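Local coordinates for protein mandalate racemase/muconate lactonizing enzyme (Unidentified, PDB 4E4U) that probably catalyses proton abstraction from a carboxylate substrate, as a putative mandelate racemase/muconate lactonizing enzyme of the enolase superfamily, at residues P170-Y174 with Q389-V395; E259-K264 with R285-E291; E345-I351 with I368-V374. All coordinates share one frame; numbering follows the deposited sequence.

Interaction 1 (P170-Y174 with Q389-V395); sequences PYTAY and QMGEHPV
The methyl CG2 of Thr172 is a knob that presses into the bend of 389-395, 3.2 Å from O of His393. In one of its two deposited conformers CG2 of Val395 may close the far wall of that hollow, so this part of the fit is doubtful. Beside it the lack of a side chain on Gly391 lets the backbones close in, to 4.0 Å between CA of Thr172 and CA of Gly391. Two bonds fix this register. N of Gly391 donates to O of Tyr171 at 2.9 Å, nearly straight at 165° and on a lone pair of that oxygen, and N of Ala173 donates to O of Gly391 at 2.9 Å. The chains run in the same direction, and with Gly391 bonded to the residues on either side of Thr172 the pattern is a single parallel beta bridge between two loops, one following barrel strand 162-165 and the other in the C-terminal tail. Thr172 adds an ST turn, its OG1 accepting from N of Tyr174. Met390 bends at chi3 (74°), which turns its methyl back over the first segment. CE of Met390 sits 3.4 Å from O of Thr172 and 3.9 Å from CD2 of Tyr171, at the edge of that ring. At the other end the ring of Tyr174 wedges against Pro394, whose CG lies 3.5 Å from CD2 of Tyr174, while O of Glu392 comes to 3.2 Å from CE2 of Tyr174 at the ring edge. Water 3 joins OH of Tyr174 to the same carbonyl. Arg75 and Gln84 of the second subunit bond to O of Ala173 and O of Thr172.

Interaction 2 (E259-K264 with R285-E291); sequences ERLTTK and RVGGLLE
Arg285 reaches across to the carbonyl of Glu259. With CG anti to the backbone N (chi1 162°), its chain runs alongside the first segment, CD passing 3.3 Å from O of Glu259, and the bend at chi3 brings the guanidinium round so that NH1 donates to O of Glu259 at 2.9 Å. That oxygen lies in the guanidinium plane, and the bond is nearly straight (165°). Arg260 runs beside Arg285 in the same direction, but its own end is held by a salt bridge to Glu234. The carbonyl of Arg285 receives the hydroxyl of Thr262, OG1 to O 2.8 Å, and the next carbonyl takes a backbone bond, N of Thr263 to O of Val286 at 3.0 Å. CG1 of Val286 packs 3.7 Å from O of Leu261. Gly287 and Gly288, both with positive phi, then turn the chain, and Gly288 is the N-cap of helix 289-301. The carboxylate of Glu98, from helix 88-109, accepts from N of Leu289 and N of Leu290 at this same helix start. In the first turn of the helix, Glu291 grips Lys264 at two places. Its OE2 takes N of Lys264 at 2.8 Å, almost linear (176°) though out of the carboxylate plane, and its OE1 meets NZ of Lys264 at 2.9 Å on the syn side as a salt bridge. Lys264 thus bends round the carboxylate, which ties the beginnings of helices 263-272 and 289-301 together. Following strands 255-257 and 278-279, the contact joins neighbouring beta-alpha units of the TIM-barrel-like domain.

Interaction 3 (E345-I351 with I368-V374); sequences EVVKTPI and IELDMDV
Val347 lays its CG1 methyl over Ile368, CG1 of Val347 being 3.8 Å from CG1 of Ile368, the two side chains crossing at a slant. CD1 of Ile368 continues to Ile351, 4.3 Å from its CG1. At the helix end of the contact, CG1 and CG2 of Val374 both pack on the carbonyl of Glu345, CG2 of Val374 lying 3.5 Å from O of Glu345. Val347 and Leu370 form an antiparallel, non-hydrogen-bonded bridge, flanked by two bonds. N of Asp371 donates to O of Val346 at 2.8 Å, from above the carbonyl plane, and N of Lys348 meets O of Glu369 at 2.8 Å, nearly along the C=O axis. Asp371 is also the N-cap of helix 372-377, where its OD1 accepts weakly from the N atoms of Asp373 and Val374. Bent at chi2 and chi3, Lys348 folds over Asp371, with CD of Lys348 3.9 Å from CA of Asp371. The charges stop short of a salt bridge, NZ of Lys348 to OD2 of Asp371 being 4.6 Å, and water 5 joins them. The backbone bonds and apolar overlap probably hold most of the contact, while the opposite charges, bridged by water, probably add only a mild attraction.

In the fold
Interactions 1 and 2 touch: CE of Met390 lies 4.3 Å from NH1 of Arg260, although their centres are about 25 Å apart. Both also meet the second subunit, so loops at the C-terminal ends of barrel strands 162-165 and 255-257, with the tail, share one interface. Strand ends of this kind carry the active site in the enolase superfamily. Interaction 3 is set apart, its nearest atoms about 10 Å from interaction 2 and about 21 Å from interaction 1, and no other chain of the assembly touches it. The bound dimercaptobutanediol has a different pocket, of Tyr132, Cys151, Glu154, Asn155 and Leu158, to which none of the three contacts contributes a residue.

Interaction 1 (P170-Y174 with Q389-V395)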
loop_
_atom_site.group_PDB
_atom_site.type_symbol
_atom_site.label_atom_id
_atom_site.label_comp_id
_atom_site.label_asym_id
_atom_site.label_seq_id
_atom_site.Cartn_x
_atom_site.Cartn_y
_atom_site.Cartn_z
ATOM N N PRO A 170 -29.512 20.944 9.314
ATOM C CA PRO A 170 -30.219 19.662 9.262
ATOM C C PRO A 170 -29.373 18.515 8.723
ATOM O O PRO A 170 -28.527 18.687 7.832
ATOM C CB PRO A 170 -31.360 19.936 8.279
ATOM C CG PRO A 170 -31.582 21.418 8.362
ATOM C CD PRO A 170 -30.197 21.982 8.526
ATOM N N TYR A 171 -29.607 17.339 9.290
ATOM C CA TYR A 171 -29.134 16.096 8.709
ATOM C C TYR A 171 -30.346 15.431 8.073
ATOM O O TYR A 171 -31.398 15.317 8.699
ATOM C CB TYR A 171 -28.486 15.196 9.765
ATOM C CG TYR A 171 -29.203 15.131 11.097
ATOM C CD1 TYR A 171 -28.967 16.082 12.082
ATOM C CD2 TYR A 171 -30.071 14.088 11.392
ATOM C CE1 TYR A 171 -29.598 16.014 13.307
ATOM C CE2 TYR A 171 -30.706 14.011 12.615
ATOM C CZ TYR A 171 -30.465 14.979 13.571
ATOM O OH TYR A 171 -31.089 14.918 14.797
ATOM N N THR A 172 -30.213 15.021 6.817
ATOM C CA THR A 172 -31.376 14.594 6.051
ATOM C C THR A 172 -31.156 13.226 5.446
ATOM O O THR A 172 -30.045 12.690 5.479
ATOM C CB THR A 172 -31.705 15.564 4.891
ATOM O OG1 THR A 172 -30.889 15.249 3.755
ATOM C CG2 THR A 172 -31.505 17.022 5.304
ATOM N N ALA A 173 -32.217 12.679 4.859
ATOM C CA ALA A 173 -32.159 11.396 4.175
ATOM C C ALA A 173 -31.186 11.403 3.000
ATOM O O ALA A 173 -30.804 10.344 2.524
ATOM C CB ALA A 173 -33.549 10.984 3.699
ATOM N N TYR A 174 -30.787 12.589 2.539
ATOM C CA TYR A 174 -29.908 12.712 1.376
ATOM C C TYR A 174 -28.500 13.145 1.746
ATOM O O TYR A 174 -27.657 13.332 0.870
ATOM C CB TYR A 174 -30.523 13.674 0.347
ATOM C CG TYR A 174 -31.908 13.220 -0.045
ATOM C CD1 TYR A 174 -32.089 12.231 -1.002
ATOM C CD2 TYR A 174 -33.034 13.751 0.572
ATOM C CE1 TYR A 174 -33.357 11.783 -1.339
ATOM C CE2 TYR A 174 -34.308 13.315 0.239
ATOM C CZ TYR A 174 -34.467 12.340 -0.721
ATOM O OH TYR A 174 -35.730 11.898 -1.054
ATOM N N GLN A 389 -35.253 11.115 14.140
ATOM C CA GLN A 389 -35.527 11.047 12.704
ATOM C C GLN A 389 -34.574 11.938 11.923
ATOM O O GLN A 389 -33.992 12.878 12.479
ATOM C CB GLN A 389 -36.975 11.462 12.400
ATOM C CG GLN A 389 -37.997 10.539 13.036
ATOM C CD GLN A 389 -39.444 10.826 12.675
ATOM O OE1 GLN A 389 -40.341 10.111 13.126
ATOM N NE2 GLN A 389 -39.686 11.863 11.872
ATOM N N MET A 390 -34.403 11.636 10.637
ATOM C CA MET A 390 -33.652 12.515 9.746
ATOM C C MET A 390 -34.612 13.355 8.919
ATOM O O MET A 390 -35.755 12.955 8.693
ATOM C CB MET A 390 -32.716 11.711 8.839
ATOM C CG MET A 390 -31.830 10.758 9.622
ATOM S SD MET A 390 -30.460 10.063 8.708
ATOM C CE MET A 390 -29.351 11.465 8.607
ATOM N N GLY A 391 -34.148 14.519 8.478
ATOM C CA GLY A 391 -34.954 15.391 7.643
ATOM C C GLY A 391 -35.410 14.688 6.381
ATOM O O GLY A 391 -34.672 13.896 5.796
ATOM N N GLU A 392 -36.630 14.976 5.951
ATOM C CA GLU A 392 -37.181 14.294 4.790
ATOM C C GLU A 392 -36.650 14.832 3.455
ATOM O O GLU A 392 -36.498 14.076 2.494
ATOM C CB GLU A 392 -38.707 14.363 4.816
ATOM C CG GLU A 392 -39.341 13.550 3.718
ATOM C CD GLU A 392 -40.845 13.525 3.796
ATOM O OE1 GLU A 392 -41.421 14.342 4.553
ATOM O OE2 GLU A 392 -41.446 12.680 3.098
ATOM N N HIS A 393 -36.360 16.128 3.393
ATOM C CA HIS A 393 -35.968 16.752 2.132
ATOM C C HIS A 393 -34.503 17.161 2.123
ATOM O O HIS A 393 -33.926 17.417 3.178
ATOM C CB HIS A 393 -36.840 17.978 1.859
ATOM C CG HIS A 393 -38.308 17.702 1.943
ATOM N ND1 HIS A 393 -38.995 17.029 0.958
ATOM C CD2 HIS A 393 -39.215 18.006 2.900
ATOM C CE1 HIS A 393 -40.269 16.932 1.305
ATOM N NE2 HIS A 393 -40.428 17.516 2.477
ATOM N N PRO A 394 -33.893 17.233 0.927
ATOM C CA PRO A 394 -32.502 17.691 0.872
ATOM C C PRO A 394 -32.405 19.119 1.387
ATOM O O PRO A 394 -33.344 19.903 1.219
ATOM C CB PRO A 394 -32.182 17.673 -0.630
ATOM C CG PRO A 394 -33.165 16.743 -1.228
ATOM C CD PRO A 394 -34.417 16.905 -0.410
ATOM N N VAL A 395 -31.278 19.449 2.007
ATOM C CA VAL A 395 -31.016 20.813 2.463
ATOM C C VAL A 395 -30.913 21.770 1.272
ATOM O O VAL A 395 -30.288 21.445 0.264
ATOM C CB VAL A 395 -29.714 20.874 3.307
ATOM C CG1 VAL A 395 -29.187 22.301 3.413
ATOM C CG2 VAL A 395 -29.947 20.282 4.692
HETATM O O HOH W 1 -34.265 13.756 15.471
HETATM O O HOH W 2 -29.373 17.130 2.501
HETATM O O HOH W 3 -37.707 13.561 -0.147
#

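Interaction 2 (E259-K264 with R285-E291)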
loop_
_atom_site.group_PDB
_atom_site.type_symbol
_atom_site.label_atom_id
_atom_site.label_comp_id
_atom_site.label_asym_id
_atom_site.label_seq_id
_atom_site.Cartn_x
_atom_site.Cartn_y
_atom_site.Cartn_z
ATOM N N GLU A 259 -21.779 6.044 17.183
ATOM C CA GLU A 259 -23.104 5.829 17.766
ATOM C C GLU A 259 -24.054 5.097 16.826
ATOM O O GLU A 259 -25.063 4.554 17.271
ATOM C CB GLU A 259 -23.738 7.136 18.213
ATOM C CG GLU A 259 -24.299 7.969 17.091
ATOM C CD GLU A 259 -24.599 9.373 17.548
ATOM O OE1 GLU A 259 -25.790 9.737 17.637
ATOM O OE2 GLU A 259 -23.630 10.109 17.838
ATOM N N ARG A 260 -23.729 5.074 15.533
ATOM C CA ARG A 260 -24.554 4.368 14.554
ATOM C C ARG A 260 -23.887 3.108 14.024
ATOM O O ARG A 260 -24.358 2.523 13.048
ATOM C CB ARG A 260 -24.945 5.300 13.406
ATOM C CG ARG A 260 -25.925 6.364 13.845
ATOM C CD ARG A 260 -26.366 7.208 12.693
ATOM N NE ARG A 260 -25.441 8.295 12.411
ATOM C CZ ARG A 260 -25.556 9.114 11.373
ATOM N NH1 ARG A 260 -26.492 8.895 10.447
ATOM N NH2 ARG A 260 -24.717 10.131 11.246
ATOM N N LEU A 261 -22.804 2.683 14.675
ATOM C CA LEU A 261 -22.117 1.439 14.315
ATOM C C LEU A 261 -22.460 0.348 15.319
ATOM O O LEU A 261 -22.896 0.629 16.438
ATOM C CB LEU A 261 -20.602 1.654 14.259
ATOM C CG LEU A 261 -20.145 2.799 13.349
ATOM C CD1 LEU A 261 -18.621 2.806 13.268
ATOM C CD2 LEU A 261 -20.759 2.725 11.960
ATOM N N THR A 262 -22.259 -0.897 14.924
ATOM C CA THR A 262 -22.587 -2.007 15.797
ATOM C C THR A 262 -21.644 -3.181 15.559
ATOM O O THR A 262 -21.230 -3.434 14.426
ATOM C CB THR A 262 -24.060 -2.449 15.620
ATOM O OG1 THR A 262 -24.355 -3.484 16.563
ATOM C CG2 THR A 262 -24.337 -2.929 14.188
ATOM N N THR A 263 -21.339 -3.898 16.641
ATOM C CA THR A 263 -20.413 -5.036 16.696
ATOM C C THR A 263 -18.942 -4.682 16.524
ATOM O O THR A 263 -18.577 -3.673 15.904
ATOM C CB THR A 263 -20.736 -6.192 15.696
ATOM O OG1 THR A 263 -20.187 -5.911 14.396
ATOM C CG2 THR A 263 -22.234 -6.485 15.613
ATOM N N LYS A 264 -18.097 -5.560 17.054
ATOM C CA LYS A 264 -16.657 -5.426 16.916
ATOM C C LYS A 264 -16.212 -5.459 15.454
ATOM O O LYS A 264 -15.187 -4.885 15.114
ATOM C CB LYS A 264 -15.961 -6.531 17.704
ATOM C CG LYS A 264 -16.335 -7.940 17.253
ATOM C CD LYS A 264 -15.935 -8.961 18.318
ATOM C CE LYS A 264 -16.491 -10.348 18.035
ATOM N NZ LYS A 264 -17.987 -10.374 18.124
ATOM N N ARG A 285 -26.673 -0.555 21.635
ATOM C CA ARG A 285 -26.713 -0.822 20.192
ATOM C C ARG A 285 -25.649 -1.811 19.715
ATOM O O ARG A 285 -25.889 -2.564 18.768
ATOM C CB ARG A 285 -26.569 0.485 19.395
ATOM C CG ARG A 285 -26.168 0.297 17.929
ATOM C CD ARG A 285 -26.381 1.560 17.136
ATOM N NE ARG A 285 -27.771 1.677 16.713
ATOM C CZ ARG A 285 -28.373 2.805 16.348
ATOM N NH1 ARG A 285 -27.729 3.970 16.393
ATOM N NH2 ARG A 285 -29.633 2.762 15.940
ATOM N N VAL A 286 -24.470 -1.806 20.334
ATOM C CA VAL A 286 -23.339 -2.527 19.739
ATOM C C VAL A 286 -23.353 -4.041 19.903
ATOM O O VAL A 286 -22.578 -4.731 19.241
ATOM C CB VAL A 286 -21.955 -1.986 20.214
ATOM C CG1 VAL A 286 -21.780 -0.538 19.806
ATOM C CG2 VAL A 286 -21.767 -2.182 21.715
ATOM N N GLY A 287 -24.216 -4.548 20.777
ATOM C CA GLY A 287 -24.287 -5.976 21.030
ATOM C C GLY A 287 -24.252 -6.355 22.500
ATOM O O GLY A 287 -24.300 -7.547 22.833
ATOM N N GLY A 288 -24.177 -5.355 23.380
ATOM C CA GLY A 288 -24.178 -5.593 24.817
ATOM C C GLY A 288 -22.843 -5.270 25.457
ATOM O O GLY A 288 -21.950 -4.721 24.807
ATOM N N LEU A 289 -22.699 -5.604 26.736
ATOM C CA LEU A 289 -21.510 -5.222 27.489
ATOM C C LEU A 289 -20.253 -5.992 27.100
ATOM O O LEU A 289 -19.175 -5.411 27.029
ATOM C CB LEU A 289 -21.768 -5.349 28.988
ATOM C CG LEU A 289 -22.586 -4.195 29.560
ATOM C CD1 LEU A 289 -23.039 -4.514 30.973
ATOM C CD2 LEU A 289 -21.757 -2.913 29.554
ATOM N N LEU A 290 -20.368 -7.290 26.856
ATOM C CA LEU A 290 -19.182 -8.034 26.441
ATOM C C LEU A 290 -18.717 -7.575 25.059
ATOM O O LEU A 290 -17.527 -7.350 24.847
ATOM C CB LEU A 290 -19.413 -9.544 26.486
ATOM C CG LEU A 290 -18.189 -10.371 26.082
ATOM C CD1 LEU A 290 -16.989 -10.047 26.964
ATOM C CD2 LEU A 290 -18.497 -11.861 26.103
ATOM N N GLU A 291 -19.653 -7.411 24.125
ATOM C CA GLU A 291 -19.286 -6.896 22.814
ATOM C C GLU A 291 -18.683 -5.487 22.922
ATOM O O GLU A 291 -17.721 -5.159 22.225
ATOM C CB GLU A 291 -20.480 -6.932 21.858
ATOM C CG GLU A 291 -20.126 -6.659 20.400
ATOM C CD GLU A 291 -19.449 -7.818 19.676
ATOM O OE1 GLU A 291 -19.144 -8.876 20.286
ATOM O OE2 GLU A 291 -19.240 -7.668 18.462
#

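Interaction 3 (E345-I351 with I368-V374)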
loop_
_atom_site.group_PDB
_atom_site.type_symbol
_atom_site.label_atom_id
_atom_site.label_comp_id
_atom_site.label_asym_id
_atom_site.label_seq_id
_atom_site.Cartn_x
_atom_site.Cartn_y
_atom_site.Cartn_z
ATOM N N GLU A 345 -36.566 10.199 37.681
ATOM C CA GLU A 345 -37.904 9.800 38.107
ATOM C C GLU A 345 -38.216 8.338 37.783
ATOM O O GLU A 345 -38.908 7.653 38.537
ATOM C CB GLU A 345 -38.956 10.704 37.465
ATOM C CG GLU A 345 -40.328 10.564 38.104
ATOM C CD GLU A 345 -41.388 11.399 37.418
ATOM O OE1 GLU A 345 -41.059 12.083 36.424
ATOM O OE2 GLU A 345 -42.551 11.367 37.873
ATOM N N VAL A 346 -37.702 7.857 36.658
ATOM C CA VAL A 346 -38.076 6.535 36.174
ATOM C C VAL A 346 -37.318 5.386 36.864
ATOM O O VAL A 346 -37.627 4.212 36.646
ATOM C CB VAL A 346 -37.952 6.456 34.634
ATOM C CG1 VAL A 346 -36.507 6.240 34.210
ATOM C CG2 VAL A 346 -38.873 5.384 34.071
ATOM N N VAL A 347 -36.349 5.720 37.715
ATOM C CA VAL A 347 -35.598 4.687 38.437
ATOM C C VAL A 347 -35.710 4.849 39.953
ATOM O O VAL A 347 -36.055 5.926 40.446
ATOM C CB VAL A 347 -34.108 4.635 38.030
ATOM C CG1 VAL A 347 -33.954 4.143 36.592
ATOM C CG2 VAL A 347 -33.444 5.993 38.241
ATOM N N LYS A 348 -35.419 3.775 40.684
ATOM C CA LYS A 348 -35.509 3.782 42.144
ATOM C C LYS A 348 -34.375 4.589 42.772
ATOM O O LYS A 348 -34.584 5.328 43.732
ATOM C CB LYS A 348 -35.492 2.351 42.686
ATOM C CG LYS A 348 -36.633 1.471 42.179
ATOM C CD LYS A 348 -37.976 1.888 42.752
ATOM C CE LYS A 348 -38.104 1.500 44.222
ATOM N NZ LYS A 348 -39.414 1.910 44.816
ATOM N N THR A 349 -33.172 4.428 42.229
ATOM C CA THR A 349 -31.994 5.147 42.700
ATOM C C THR A 349 -31.340 5.823 41.502
ATOM O O THR A 349 -30.769 5.158 40.651
ATOM C CB THR A 349 -30.972 4.188 43.340
ATOM O OG1 THR A 349 -31.551 3.559 44.490
ATOM C CG2 THR A 349 -29.713 4.939 43.761
ATOM N N PRO A 350 -31.435 7.156 41.420
ATOM C CA PRO A 350 -30.871 7.859 40.260
ATOM C C PRO A 350 -29.355 7.762 40.118
ATOM O O PRO A 350 -28.626 7.520 41.083
ATOM C CB PRO A 350 -31.279 9.319 40.498
ATOM C CG PRO A 350 -31.664 9.398 41.930
ATOM C CD PRO A 350 -32.238 8.051 42.263
ATOM N N ILE A 351 -28.890 7.949 38.889
ATOM C CA ILE A 351 -27.464 8.038 38.608
ATOM C C ILE A 351 -26.906 9.261 39.319
ATOM O O ILE A 351 -27.518 10.334 39.301
ATOM C CB ILE A 351 -27.231 8.153 37.103
ATOM C CG1 ILE A 351 -27.733 6.882 36.419
ATOM C CG2 ILE A 351 -25.757 8.394 36.797
ATOM C CD1 ILE A 351 -27.829 6.992 34.928
ATOM N N ILE A 368 -28.917 -0.329 38.831
ATOM C CA ILE A 368 -30.063 0.436 38.357
ATOM C C ILE A 368 -31.330 -0.413 38.462
ATOM O O ILE A 368 -31.271 -1.635 38.352
ATOM C CB ILE A 368 -29.843 0.922 36.893
ATOM C CG1 ILE A 368 -30.684 2.159 36.577
ATOM C CG2 ILE A 368 -30.114 -0.179 35.892
ATOM C CD1 ILE A 368 -30.165 3.409 37.246
ATOM N N GLU A 369 -32.469 0.231 38.701
ATOM C CA GLU A 369 -33.740 -0.481 38.788
ATOM C C GLU A 369 -34.871 0.461 38.427
ATOM O O GLU A 369 -34.942 1.575 38.945
ATOM C CB GLU A 369 -33.959 -1.034 40.203
ATOM C CG GLU A 369 -35.234 -1.866 40.361
ATOM C CD GLU A 369 -35.378 -2.480 41.743
ATOM O OE1 GLU A 369 -34.525 -2.213 42.616
ATOM O OE2 GLU A 369 -36.350 -3.230 41.959
ATOM N N LEU A 370 -35.769 0.012 37.556
ATOM C CA LEU A 370 -36.909 0.839 37.173
ATOM C C LEU A 370 -37.919 0.976 38.302
ATOM O O LEU A 370 -38.180 0.021 39.037
ATOM C CB LEU A 370 -37.615 0.257 35.954
ATOM C CG LEU A 370 -36.836 0.260 34.642
ATOM C CD1 LEU A 370 -37.583 -0.552 33.603
ATOM C CD2 LEU A 370 -36.608 1.682 34.144
ATOM N N ASP A 371 -38.488 2.172 38.418
ATOM C CA ASP A 371 -39.634 2.402 39.278
ATOM C C ASP A 371 -40.861 2.054 38.441
ATOM O O ASP A 371 -41.261 2.821 37.562
ATOM C CB ASP A 371 -39.668 3.867 39.727
ATOM C CG ASP A 371 -40.792 4.158 40.705
ATOM O OD1 ASP A 371 -41.884 3.572 40.562
ATOM O OD2 ASP A 371 -40.578 4.979 41.621
ATOM N N MET A 372 -41.450 0.893 38.705
ATOM C CA MET A 372 -42.520 0.386 37.851
ATOM C C MET A 372 -43.807 1.198 37.929
ATOM O O MET A 372 -44.586 1.215 36.978
ATOM C CB MET A 372 -42.792 -1.095 38.123
ATOM C CG MET A 372 -41.624 -1.995 37.748
ATOM S SD MET A 372 -40.932 -1.646 36.112
ATOM C CE MET A 372 -42.309 -2.082 35.057
ATOM N N ASP A 373 -44.037 1.879 39.044
ATOM C CA ASP A 373 -45.211 2.734 39.128
ATOM C C ASP A 373 -45.077 3.916 38.163
ATOM O O ASP A 373 -46.032 4.285 37.482
ATOM C CB ASP A 373 -45.436 3.200 40.564
ATOM C CG ASP A 373 -45.774 2.054 41.501
ATOM O OD1 ASP A 373 -46.532 1.146 41.094
ATOM O OD2 ASP A 373 -45.282 2.058 42.645
ATOM N N VAL A 374 -43.878 4.485 38.080
ATOM C CA VAL A 374 -43.618 5.565 37.133
ATOM C C VAL A 374 -43.682 5.049 35.697
ATOM O O VAL A 374 -44.301 5.675 34.831
ATOM C CB VAL A 374 -42.259 6.243 37.410
ATOM C CG1 VAL A 374 -41.936 7.275 36.333
ATOM C CG2 VAL A 374 -42.264 6.880 38.798
HETATM O O HOH W 4 -38.781 7.341 41.230
HETATM O O HOH W 5 -39.685 4.690 44.350
HETATM O O HOH W 6 -31.935 2.597 40.343
#